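Local coordinates for protein dimethyl-sulfide monooxygenase (Hyphomicrobium sulfonivorans, PDB 6AK1) that oxidises dimethyl sulfide with NADH and molecular oxygen to methanethiol and formaldehyde, using FMN as the flavin cofactor in the first step of dimethyl sulfide degradation, at residues A[19-23]-A[75-79]; A[167-171]-A[198-202]; A[269-274]-A[444-448]; A[324-330]-A[351-356]. The contacts are given in a common frame with arbitrary orientation. Residue numbers count along the deposited sequence, not the author numbering.

Contact 1 (A[19-23]-A[75-79])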
loop_
_atom_site.group_PDB
_atom_site.type_symbol
_atom_site.label_atom_id
_atom_site.label_comp_id
_atom_site.label_asym_id
_atom_site.label_seq_id
_atom_site.Cartn_x
_atom_site.Cartn_y
_atom_site.Cartn_z
ATOM N N SER A 19 -3.989 11.351 -10.397
ATOM C CA SER A 19 -4.015 12.356 -11.457
ATOM C C SER A 19 -5.449 12.630 -11.891
ATOM O O SER A 19 -6.278 11.717 -11.942
ATOM C CB SER A 19 -3.205 11.909 -12.679
ATOM O OG SER A 19 -1.815 11.886 -12.391
ATOM N N ALA A 20 -5.729 13.888 -12.242
ATOM C CA ALA A 20 -7.076 14.325 -12.595
ATOM C C ALA A 20 -7.167 14.598 -14.091
ATOM O O ALA A 20 -6.275 15.227 -14.657
ATOM C CB ALA A 20 -7.462 15.579 -11.805
ATOM N N GLY A 21 -8.244 14.127 -14.728
ATOM C CA GLY A 21 -8.480 14.375 -16.137
ATOM C C GLY A 21 -7.670 13.549 -17.124
ATOM O O GLY A 21 -8.112 13.377 -18.272
ATOM N N THR A 22 -6.509 13.011 -16.729
ATOM C CA THR A 22 -5.663 12.267 -17.666
ATOM C C THR A 22 -6.255 10.928 -18.110
ATOM O O THR A 22 -5.714 10.314 -19.040
ATOM C CB THR A 22 -4.280 12.034 -17.064
ATOM O OG1 THR A 22 -4.415 11.370 -15.810
ATOM C CG2 THR A 22 -3.531 13.363 -16.860
ATOM N N TRP A 23 -7.343 10.459 -17.487
ATOM C CA TRP A 23 -8.053 9.301 -18.017
ATOM C C TRP A 23 -8.662 9.582 -19.378
ATOM O O TRP A 23 -9.011 8.646 -20.104
ATOM C CB TRP A 23 -9.155 8.864 -17.059
ATOM C CG TRP A 23 -10.235 9.881 -16.888
ATOM C CD1 TRP A 23 -10.270 10.914 -15.975
ATOM C CD2 TRP A 23 -11.450 9.972 -17.642
ATOM N NE1 TRP A 23 -11.443 11.624 -16.114
ATOM C CE2 TRP A 23 -12.175 11.078 -17.137
ATOM C CE3 TRP A 23 -11.996 9.232 -18.697
ATOM C CZ2 TRP A 23 -13.422 11.449 -17.648
ATOM C CZ3 TRP A 23 -13.235 9.606 -19.206
ATOM C CH2 TRP A 23 -13.932 10.706 -18.679
ATOM N N ARG A 75 -17.638 13.640 -11.552
ATOM C CA ARG A 75 -17.496 14.086 -12.937
ATOM C C ARG A 75 -16.143 13.696 -13.518
ATOM O O ARG A 75 -16.044 13.374 -14.705
ATOM C CB ARG A 75 -17.712 15.600 -13.038
ATOM C CG ARG A 75 -19.169 16.007 -12.847
ATOM C CD ARG A 75 -19.358 17.550 -12.866
ATOM N NE ARG A 75 -18.982 18.155 -14.148
ATOM C CZ ARG A 75 -19.783 18.192 -15.210
ATOM N NH1 ARG A 75 -20.993 17.649 -15.147
ATOM N NH2 ARG A 75 -19.369 18.756 -16.342
ATOM N N ASP A 76 -15.090 13.719 -12.706
ATOM C CA ASP A 76 -13.765 13.309 -13.145
ATOM C C ASP A 76 -13.366 11.928 -12.606
ATOM O O ASP A 76 -12.204 11.525 -12.742
ATOM C CB ASP A 76 -12.743 14.377 -12.734
ATOM C CG ASP A 76 -11.368 14.137 -13.325
ATOM O OD1 ASP A 76 -11.279 13.867 -14.537
ATOM O OD2 ASP A 76 -10.384 14.188 -12.567
ATOM N N ALA A 77 -14.306 11.193 -12.008
ATOM C CA ALA A 77 -14.066 9.832 -11.522
ATOM C C ALA A 77 -12.882 9.772 -10.562
ATOM O O ALA A 77 -12.068 8.841 -10.606
ATOM C CB ALA A 77 -13.864 8.850 -12.684
ATOM N N ASP A 78 -12.805 10.757 -9.661
ATOM C CA ASP A 78 -11.712 10.880 -8.690
ATOM C C ASP A 78 -11.968 9.941 -7.511
ATOM O O ASP A 78 -12.600 10.305 -6.513
ATOM C CB ASP A 78 -11.562 12.329 -8.241
ATOM C CG ASP A 78 -11.363 13.267 -9.419
ATOM O OD1 ASP A 78 -10.305 13.174 -10.084
ATOM O OD2 ASP A 78 -12.287 14.059 -9.708
ATOM N N GLN A 79 -11.453 8.710 -7.649
ATOM C CA GLN A 79 -11.562 7.620 -6.679
ATOM C C GLN A 79 -13.015 7.239 -6.406
ATOM O O GLN A 79 -13.318 6.600 -5.395
ATOM C CB GLN A 79 -10.799 7.961 -5.390
ATOM C CG GLN A 79 -9.289 8.183 -5.661
ATOM C CD GLN A 79 -8.439 8.253 -4.391
ATOM O OE1 GLN A 79 -8.873 7.844 -3.310
ATOM N NE2 GLN A 79 -7.220 8.786 -4.520
#
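A buried carboxylate that gathers donors from a neighbouring loop can fix irregular chain, and Asp76 illustrates it. Ser19 turns its CB away from 75-79, and its backbone leads into Ala20, whose CB rests 3.3 Å from OD2 of Asp76 and 4.1 Å from OD1 of Asp78. Gly21 follows with a positive phi of 77°, and its N makes two weak hydrogen bonds to the same carboxylate, 3.0 Å to Asp76 OD2 and 3.1 Å to Asp76 OD1. After Thr22, Trp23 directs its indole edge at the acid: NE1 donates to Asp76 OD1 over 2.7 Å, the best-formed bond of the set. Asp76 sits where helix 71-75 ends in a Schellman motif with Ala77 as C-prime residue, so the loop after strand 6-12 of the TIM barrel is tied to a helix terminus. Asp76 OD2 also lies 2.7 Å from Asp78 OD1, a separation so short that one of the two acids probably carries a proton, lessening the charge buried here.

Contact 2 (A[167-171]-A[198-202])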
loop_
_atom_site.group_PDB
_atom_site.type_symbol
_atom_site.label_atom_id
_atom_site.label_comp_id
_atom_site.label_asym_id
_atom_site.label_seq_id
_atom_site.Cartn_x
_atom_site.Cartn_y
_atom_site.Cartn_z
ATOM N N VAL A 167 -4.387 -9.491 17.717
ATOM C CA VAL A 167 -5.334 -10.549 17.350
ATOM C C VAL A 167 -4.926 -11.208 16.034
ATOM O O VAL A 167 -4.864 -12.440 15.934
ATOM C CB VAL A 167 -6.765 -9.983 17.261
ATOM C CG1 VAL A 167 -7.704 -11.004 16.633
ATOM C CG2 VAL A 167 -7.270 -9.533 18.647
ATOM N N MET A 168 -4.658 -10.389 14.999
ATOM C CA MET A 168 -4.263 -10.916 13.690
ATOM C C MET A 168 -3.021 -11.787 13.803
ATOM O O MET A 168 -2.977 -12.894 13.254
ATOM C CB MET A 168 -3.987 -9.771 12.697
ATOM C CG MET A 168 -5.068 -8.723 12.574
ATOM S SD MET A 168 -6.559 -9.396 11.840
ATOM C CE MET A 168 -6.169 -9.343 10.093
ATOM N N TYR A 169 -1.984 -11.284 14.491
ATOM C CA TYR A 169 -0.740 -12.044 14.646
ATOM C C TYR A 169 -0.961 -13.353 15.420
ATOM O O TYR A 169 -0.331 -14.378 15.120
ATOM C CB TYR A 169 0.313 -11.185 15.348
ATOM C CG TYR A 169 0.763 -9.928 14.598
ATOM C CD1 TYR A 169 0.697 -9.840 13.207
ATOM C CD2 TYR A 169 1.274 -8.844 15.289
ATOM C CE1 TYR A 169 1.115 -8.686 12.533
ATOM C CE2 TYR A 169 1.699 -7.693 14.629
ATOM C CZ TYR A 169 1.620 -7.620 13.254
ATOM O OH TYR A 169 2.040 -6.466 12.620
ATOM N N LYS A 170 -1.838 -13.342 16.427
ATOM C CA LYS A 170 -2.121 -14.572 17.167
ATOM C C LYS A 170 -2.791 -15.599 16.272
ATOM O O LYS A 170 -2.439 -16.785 16.296
ATOM C CB LYS A 170 -3.008 -14.278 18.383
ATOM C CG LYS A 170 -2.301 -13.535 19.505
ATOM C CD LYS A 170 -3.245 -13.253 20.689
ATOM C CE LYS A 170 -2.544 -12.459 21.799
ATOM N NZ LYS A 170 -3.485 -12.099 22.902
ATOM N N LEU A 171 -3.753 -15.162 15.461
ATOM C CA LEU A 171 -4.441 -16.091 14.569
ATOM C C LEU A 171 -3.480 -16.679 13.544
ATOM O O LEU A 171 -3.446 -17.899 13.338
ATOM C CB LEU A 171 -5.608 -15.379 13.883
ATOM C CG LEU A 171 -6.737 -14.967 14.827
ATOM C CD1 LEU A 171 -7.683 -13.977 14.161
ATOM C CD2 LEU A 171 -7.504 -16.206 15.337
ATOM N N PRO A 198 -7.012 -22.460 20.580
ATOM C CA PRO A 198 -7.756 -21.206 20.767
ATOM C C PRO A 198 -6.800 -20.125 21.250
ATOM O O PRO A 198 -5.926 -20.372 22.088
ATOM C CB PRO A 198 -8.818 -21.566 21.822
ATOM C CG PRO A 198 -8.384 -22.873 22.426
ATOM C CD PRO A 198 -7.511 -23.567 21.417
ATOM N N ILE A 199 -6.925 -18.925 20.680
ATOM C CA ILE A 199 -5.960 -17.895 21.046
ATOM C C ILE A 199 -6.312 -17.254 22.382
ATOM O O ILE A 199 -5.448 -16.618 23.005
ATOM C CB ILE A 199 -5.810 -16.838 19.931
ATOM C CG1 ILE A 199 -7.129 -16.099 19.678
ATOM C CG2 ILE A 199 -5.272 -17.493 18.636
ATOM C CD1 ILE A 199 -6.967 -14.811 18.886
ATOM N N ASN A 200 -7.549 -17.421 22.849
ATOM C CA ASN A 200 -7.981 -16.929 24.162
ATOM C C ASN A 200 -7.626 -15.458 24.336
ATOM O O ASN A 200 -7.051 -15.036 25.344
ATOM C CB ASN A 200 -7.392 -17.782 25.297
ATOM C CG ASN A 200 -8.109 -19.117 25.446
ATOM O OD1 ASN A 200 -9.322 -19.207 25.252
ATOM N ND2 ASN A 200 -7.364 -20.154 25.774
ATOM N N HIS A 201 -7.964 -14.670 23.321
ATOM C CA HIS A 201 -7.682 -13.248 23.354
ATOM C C HIS A 201 -8.830 -12.516 24.028
ATOM O O HIS A 201 -9.993 -12.700 23.661
ATOM C CB HIS A 201 -7.474 -12.666 21.957
ATOM C CG HIS A 201 -7.245 -11.192 21.990
ATOM N ND1 HIS A 201 -6.007 -10.645 22.239
ATOM C CD2 HIS A 201 -8.110 -10.153 21.921
ATOM C CE1 HIS A 201 -6.108 -9.327 22.269
ATOM N NE2 HIS A 201 -7.374 -9.002 22.080
ATOM N N GLN A 202 -8.498 -11.678 25.004
ATOM C CA GLN A 202 -9.515 -10.842 25.636
ATOM C C GLN A 202 -8.820 -9.561 26.096
ATOM O O GLN A 202 -8.324 -9.483 27.219
ATOM C CB GLN A 202 -10.195 -11.561 26.788
ATOM C CG GLN A 202 -11.352 -10.778 27.393
ATOM C CD GLN A 202 -12.278 -11.664 28.211
ATOM O OE1 GLN A 202 -13.501 -11.540 28.136
ATOM N NE2 GLN A 202 -11.696 -12.572 28.994
HETATM O O HOH W 1 -4.189 -14.555 24.198
#
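Helices on the outside of a barrel can be covered by excursions of the chain, and here a turn of helix 157-174 receives the loop entering strand 201-202. The apolar part centres on Ile199, which points its CB toward the helix and packs against the side chains of Val167, Lys170 and Leu171. Its CD1 lies 3.9 Å from Leu171 CD2 and 4.5 Å from Val167 CG1, while its CG2 packs 3.9 Å from Lys170 CB, so the aliphatic part of the lysine joins the apolar packing. A CH-pi contact adds to this: Val167 CG2 stands over the face of the His201 imidazole, 3.5 Å from the ring centroid. The residues involved, 167, 170 and 171, form the i, i+3, i+4 stripe of one helical face; strand 201-202 pairs with 207-208 in a small antiparallel hairpin laid against that face, within the luciferase-like TIM-barrel chain. The polar links gather at the end of the lysine. Its extended chain carries NZ to the edge of the imidazole, donating to His201 ND1 at 3.0 Å, and Glu166 of the same helix forms a salt bridge with that ammonium group. His201 NE2 is hydrogen-bonded to Glu163, so the ring bridges two helix side chains. Water 1 links the segments too, accepting from Lys170 NZ at 2.9 Å and donating to Ile199 O at 2.7 Å.

Contact 3 (A[269-274]-A[444-448])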
loop_
_atom_site.group_PDB
_atom_site.type_symbol
_atom_site.label_atom_id
_atom_site.label_comp_id
_atom_site.label_asym_id
_atom_site.label_seq_id
_atom_site.Cartn_x
_atom_site.Cartn_y
_atom_site.Cartn_z
ATOM N N GLY A 269 13.055 -2.208 18.729
ATOM C CA GLY A 269 13.711 -3.495 18.838
ATOM C C GLY A 269 14.079 -4.152 17.526
ATOM O O GLY A 269 14.408 -5.345 17.517
ATOM N N ARG A 270 14.043 -3.419 16.420
ATOM C CA ARG A 270 14.303 -3.970 15.099
ATOM C C ARG A 270 15.580 -3.353 14.532
ATOM O O ARG A 270 16.216 -2.500 15.159
ATOM C CB ARG A 270 13.093 -3.727 14.194
ATOM C CG ARG A 270 11.750 -4.041 14.859
ATOM C CD ARG A 270 10.558 -3.587 13.987
ATOM N NE ARG A 270 10.435 -4.340 12.732
ATOM C CZ ARG A 270 9.653 -3.969 11.720
ATOM N NH1 ARG A 270 8.931 -2.863 11.825
ATOM N NH2 ARG A 270 9.593 -4.694 10.605
ATOM N N SER A 271 15.965 -3.801 13.341
ATOM C CA SER A 271 17.115 -3.253 12.633
ATOM C C SER A 271 16.712 -2.059 11.774
ATOM O O SER A 271 15.549 -1.897 11.396
ATOM C CB SER A 271 17.759 -4.307 11.735
ATOM O OG SER A 271 18.123 -5.439 12.480
ATOM N N ARG A 272 17.710 -1.239 11.430
ATOM C CA ARG A 272 17.460 -0.115 10.536
ATOM C C ARG A 272 17.017 -0.585 9.153
ATOM O O ARG A 272 16.279 0.131 8.464
ATOM C CB ARG A 272 18.708 0.762 10.440
ATOM C CG ARG A 272 19.196 1.247 11.793
ATOM C CD ARG A 272 20.353 2.238 11.665
ATOM N NE ARG A 272 19.943 3.515 11.084
ATOM C CZ ARG A 272 19.321 4.476 11.763
ATOM N NH1 ARG A 272 19.027 4.307 13.047
ATOM N NH2 ARG A 272 18.984 5.606 11.162
ATOM N N ASP A 273 17.440 -1.777 8.731
ATOM C CA ASP A 273 17.056 -2.314 7.434
ATOM C C ASP A 273 15.865 -3.272 7.511
ATOM O O ASP A 273 15.582 -3.972 6.538
ATOM C CB ASP A 273 18.257 -3.002 6.770
ATOM C CG ASP A 273 18.749 -4.220 7.540
ATOM O OD1 ASP A 273 18.425 -4.349 8.739
ATOM O OD2 ASP A 273 19.468 -5.055 6.942
ATOM N N SER A 274 15.163 -3.315 8.643
ATOM C CA SER A 274 13.991 -4.171 8.788
ATOM C C SER A 274 12.778 -3.626 8.050
ATOM O O SER A 274 11.856 -4.391 7.741
ATOM C CB SER A 274 13.638 -4.337 10.270
ATOM O OG SER A 274 14.626 -5.100 10.949
ATOM N N GLU A 444 10.816 -11.665 10.658
ATOM C CA GLU A 444 12.002 -11.594 11.504
ATOM C C GLU A 444 11.629 -11.843 12.960
ATOM O O GLU A 444 10.535 -11.487 13.410
ATOM C CB GLU A 444 12.656 -10.217 11.388
ATOM C CG GLU A 444 13.383 -9.952 10.092
ATOM C CD GLU A 444 14.225 -8.710 10.192
ATOM O OE1 GLU A 444 13.642 -7.604 10.298
ATOM O OE2 GLU A 444 15.468 -8.841 10.213
ATOM N N SER A 445 12.564 -12.434 13.714
ATOM C CA SER A 445 12.303 -12.709 15.125
ATOM C C SER A 445 12.098 -11.434 15.937
ATOM O O SER A 445 11.480 -11.492 17.007
ATOM C CB SER A 445 13.441 -13.527 15.727
ATOM O OG SER A 445 14.630 -12.766 15.722
ATOM N N THR A 446 12.584 -10.289 15.455
ATOM C CA THR A 446 12.342 -8.995 16.092
ATOM C C THR A 446 11.019 -8.363 15.668
ATOM O O THR A 446 10.660 -7.301 16.190
ATOM C CB THR A 446 13.483 -8.013 15.781
ATOM O OG1 THR A 446 13.524 -7.741 14.370
ATOM C CG2 THR A 446 14.838 -8.580 16.235
ATOM N N HIS A 447 10.282 -8.985 14.722
ATOM C CA HIS A 447 8.995 -8.420 14.335
ATOM C C HIS A 447 7.951 -8.785 15.385
ATOM O O HIS A 447 7.986 -9.891 15.916
ATOM C CB HIS A 447 8.560 -8.944 12.961
ATOM C CG HIS A 447 7.339 -8.268 12.419
ATOM N ND1 HIS A 447 6.062 -8.599 12.826
ATOM C CD2 HIS A 447 7.203 -7.253 11.532
ATOM C CE1 HIS A 447 5.193 -7.818 12.209
ATOM N NE2 HIS A 447 5.859 -6.990 11.420
ATOM N N PRO A 448 7.020 -7.878 15.709
ATOM C CA PRO A 448 6.058 -8.180 16.782
ATOM C C PRO A 448 5.215 -9.417 16.523
ATOM O O PRO A 448 4.742 -10.029 17.487
ATOM C CB PRO A 448 5.193 -6.911 16.858
ATOM C CG PRO A 448 5.432 -6.183 15.556
ATOM C CD PRO A 448 6.831 -6.523 15.157
HETATM O O HOH W 2 11.356 -6.675 9.352
HETATM O O HOH W 3 11.703 -6.698 12.545
HETATM O O HOH W 4 15.869 -7.425 13.472
HETATM O O HOH W 5 16.345 -6.800 7.943
#
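Two type I beta turns face one another here, Ser271 to Ser274 and Glu444 to His447, closed by Ser274 N to Ser271 O at 3.1 Å and His447 N to Glu444 O at 2.8 Å. The backbones come closest at Arg270 and Thr446, with CA atoms 5.5 Å apart, just beyond Gly269, the C-prime residue of a Schellman motif. Among the side chains, Ser274 OG donates to Glu444 OE1 at 2.8 Å and accepts from Ser271 N at 3.0 Å. Waters fill the remaining gap: water 2 joins Arg270 NH2, Ser274 O and Glu444 OE1, and water 3 joins Arg270 NE, Glu444 OE1 and Thr446 OG1. Arg270 also donates to the carbonyls of Ala238 and Ala241, while its guanidinium face meets the edge of His447, whose NE2 is hydrogen-bonded to Asn240 O. In TIM-barrel terms, the alpha-to-beta loop between helix 251-267 and strand 276-284 is joined, largely through water, to the C-terminal extension that runs over the barrel's outside.

Contact 4 (A[324-330]-A[351-356])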
loop_
_atom_site.group_PDB
_atom_site.type_symbol
_atom_site.label_atom_id
_atom_site.label_comp_id
_atom_site.label_asym_id
_atom_site.label_seq_id
_atom_site.Cartn_x
_atom_site.Cartn_y
_atom_site.Cartn_z
ATOM N N ASP A 324 -8.967 31.737 -3.566
ATOM C CA ASP A 324 -8.910 32.687 -4.668
ATOM C C ASP A 324 -7.998 32.130 -5.755
ATOM O O ASP A 324 -6.789 31.952 -5.518
ATOM C CB ASP A 324 -8.430 34.069 -4.171
ATOM C CG ASP A 324 -8.220 35.067 -5.295
ATOM O OD1 ASP A 324 -8.856 34.914 -6.384
ATOM O OD2 ASP A 324 -7.444 36.033 -5.064
ATOM N N PRO A 325 -8.508 31.879 -6.964
ATOM C CA PRO A 325 -7.663 31.256 -8.002
ATOM C C PRO A 325 -6.548 32.150 -8.505
ATOM O O PRO A 325 -5.562 31.633 -9.054
ATOM C CB PRO A 325 -8.653 30.932 -9.136
ATOM C CG PRO A 325 -10.020 31.029 -8.506
ATOM C CD PRO A 325 -9.902 32.040 -7.408
ATOM N N ASP A 326 -6.671 33.470 -8.343
ATOM C CA ASP A 326 -5.726 34.403 -8.944
ATOM C C ASP A 326 -4.657 34.917 -7.987
ATOM O O ASP A 326 -3.740 35.611 -8.436
ATOM C CB ASP A 326 -6.479 35.586 -9.555
ATOM C CG ASP A 326 -7.324 35.169 -10.730
ATOM O OD1 ASP A 326 -6.762 35.036 -11.837
ATOM O OD2 ASP A 326 -8.538 34.939 -10.544
ATOM N N GLU A 327 -4.730 34.597 -6.699
ATOM C CA GLU A 327 -3.637 34.965 -5.819
ATOM C C GLU A 327 -2.411 34.107 -6.133
ATOM O O GLU A 327 -2.546 32.954 -6.546
ATOM C CB GLU A 327 -4.040 34.795 -4.357
ATOM C CG GLU A 327 -4.251 33.365 -3.918
ATOM C CD GLU A 327 -4.326 33.238 -2.410
ATOM O OE1 GLU A 327 -4.224 32.093 -1.887
ATOM O OE2 GLU A 327 -4.479 34.295 -1.751
ATOM N N PRO A 328 -1.206 34.654 -5.968
ATOM C CA PRO A 328 -0.001 33.837 -6.143
ATOM C C PRO A 328 0.105 32.794 -5.050
ATOM O O PRO A 328 -0.403 32.975 -3.940
ATOM C CB PRO A 328 1.142 34.855 -6.046
ATOM C CG PRO A 328 0.583 35.947 -5.210
ATOM C CD PRO A 328 -0.872 36.042 -5.607
ATOM N N LEU A 329 0.785 31.691 -5.386
ATOM C CA LEU A 329 1.001 30.604 -4.431
ATOM C C LEU A 329 1.625 31.105 -3.130
ATOM O O LEU A 329 1.209 30.697 -2.038
ATOM C CB LEU A 329 1.886 29.522 -5.060
ATOM C CG LEU A 329 2.268 28.333 -4.173
ATOM C CD1 LEU A 329 1.031 27.648 -3.574
ATOM C CD2 LEU A 329 3.137 27.337 -4.924
ATOM N N GLN A 330 2.623 31.990 -3.227
ATOM C CA GLN A 330 3.331 32.455 -2.036
ATOM C C GLN A 330 2.408 33.150 -1.032
ATOM O O GLN A 330 2.738 33.208 0.157
ATOM C CB GLN A 330 4.481 33.391 -2.434
ATOM C CG GLN A 330 4.095 34.498 -3.406
ATOM C CD GLN A 330 5.245 35.464 -3.724
ATOM O OE1 GLN A 330 6.173 35.643 -2.929
ATOM N NE2 GLN A 330 5.182 36.084 -4.901
ATOM N N LYS A 351 6.202 31.012 -4.853
ATOM C CA LYS A 351 6.313 31.090 -6.309
ATOM C C LYS A 351 5.421 32.212 -6.833
ATOM O O LYS A 351 4.523 32.683 -6.124
ATOM C CB LYS A 351 5.948 29.742 -6.950
ATOM C CG LYS A 351 6.427 29.529 -8.404
ATOM C CD LYS A 351 7.708 30.315 -8.746
ATOM C CE LYS A 351 8.975 29.784 -8.087
ATOM N NZ LYS A 351 10.159 30.512 -8.635
ATOM N N LYS A 352 5.643 32.664 -8.046
ATOM C CA LYS A 352 4.828 33.758 -8.539
ATOM C C LYS A 352 3.617 33.343 -9.356
ATOM O O LYS A 352 2.837 34.171 -9.749
ATOM C CB LYS A 352 5.699 34.805 -9.246
ATOM C CG LYS A 352 6.636 35.548 -8.286
ATOM C CD LYS A 352 7.402 36.689 -8.955
ATOM C CE LYS A 352 8.887 36.389 -9.116
ATOM N NZ LYS A 352 9.773 37.582 -9.137
ATOM N N TRP A 353 3.463 32.060 -9.610
ATOM C CA TRP A 353 2.288 31.607 -10.340
ATOM C C TRP A 353 1.047 31.709 -9.473
ATOM O O TRP A 353 1.103 31.559 -8.250
ATOM C CB TRP A 353 2.440 30.165 -10.813
ATOM C CG TRP A 353 3.658 29.899 -11.633
ATOM C CD1 TRP A 353 4.529 30.819 -12.158
ATOM C CD2 TRP A 353 4.131 28.615 -12.048
ATOM N NE1 TRP A 353 5.525 30.180 -12.857
ATOM C CE2 TRP A 353 5.301 28.827 -12.808
ATOM C CE3 TRP A 353 3.679 27.302 -11.847
ATOM C CZ2 TRP A 353 6.024 27.769 -13.368
ATOM C CZ3 TRP A 353 4.402 26.254 -12.401
ATOM C CH2 TRP A 353 5.560 26.493 -13.150
ATOM N N THR A 354 -0.083 31.970 -10.122
ATOM C CA THR A 354 -1.347 31.997 -9.403
ATOM C C THR A 354 -1.685 30.605 -8.884
ATOM O O THR A 354 -1.118 29.597 -9.316
ATOM C CB THR A 354 -2.465 32.509 -10.303
ATOM O OG1 THR A 354 -2.645 31.614 -11.410
ATOM C CG2 THR A 354 -2.112 33.908 -10.826
ATOM N N VAL A 355 -2.611 30.556 -7.922
ATOM C CA VAL A 355 -3.059 29.263 -7.410
ATOM C C VAL A 355 -3.659 28.434 -8.541
ATOM O O VAL A 355 -3.471 27.214 -8.605
ATOM C CB VAL A 355 -4.044 29.464 -6.239
ATOM C CG1 VAL A 355 -4.715 28.171 -5.854
ATOM C CG2 VAL A 355 -3.301 30.044 -5.029
ATOM N N ARG A 356 -4.328 29.095 -9.488
ATOM C CA ARG A 356 -4.899 28.390 -10.630
ATOM C C ARG A 356 -3.825 27.677 -11.452
ATOM O O ARG A 356 -4.007 26.514 -11.843
ATOM C CB ARG A 356 -5.684 29.366 -11.502
ATOM C CG ARG A 356 -6.122 28.767 -12.819
ATOM C CD ARG A 356 -6.797 29.787 -13.702
ATOM N NE ARG A 356 -8.118 30.124 -13.193
ATOM C CZ ARG A 356 -8.427 31.285 -12.632
ATOM N NH1 ARG A 356 -7.502 32.239 -12.520
ATOM N NH2 ARG A 356 -9.666 31.492 -12.195
#
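Short antiparallel pairings can form where a loop meets the start of a helix, if the backbone donors fall in register. Leu329 N donates to Trp353 O at 2.9 Å and Val355 N to Glu327 O at 2.8 Å, flanking the single bridge of Pro328 with Thr354, whose CA atoms stand 4.0 Å apart. In this non-hydrogen-bonded pair Pro328 CA approaches Trp353 O at 3.3 Å and Thr354 CA approaches Glu327 O at 3.2 Å, both as CA-H...O contacts. The second segment then enters helix 355-362, with Thr354 as N-cap, its OG1 accepting from Asp357 N. Amides of the first helical turn lack acceptors within the helix, and here the opposing loop supplies them: Val355 N has Glu327 O, and Arg356 N donates to Pro325 O at 2.9 Å from the type I turn Asp324 to Glu327. The same turn offers Asp326 OD1, in a salt bridge with Arg356 NH1 at 3.0 Å, while Pro325 CB covers one face of the guanidinium. Among carbon contacts, Glu327 CG lies 3.6 Å from Val355 CG2, and Leu329 CD2 lies 4.2 Å from Lys351 CB; the leucine also touches helix 335-344 and Val358.

In the fold
The four contacts come in series along the chain, except that contact 4 falls wholly between the two segments of contact 3. Contacts 1 and 4 share one side of the chain's centre, their centres about 23 Å apart; helix 305-316, which packs against contact 1, leads into the loop that opens contact 4. Across the chain's centre from contact 1 lie contacts 2 and 3, with centres about 21 Å apart, and these touch: Tyr169 OH of helix 157-174 lies 3.5 Å from His447 CE1. The C-terminal extension therefore spans both barrel helix and alpha-to-beta loop. Contacts 2 and 4 are farthest apart, at about 54 Å between centres. All four lie away from the probable FMN-binding residues, joining loops, helix ends and the C-terminal extension around the parallel barrel sheet.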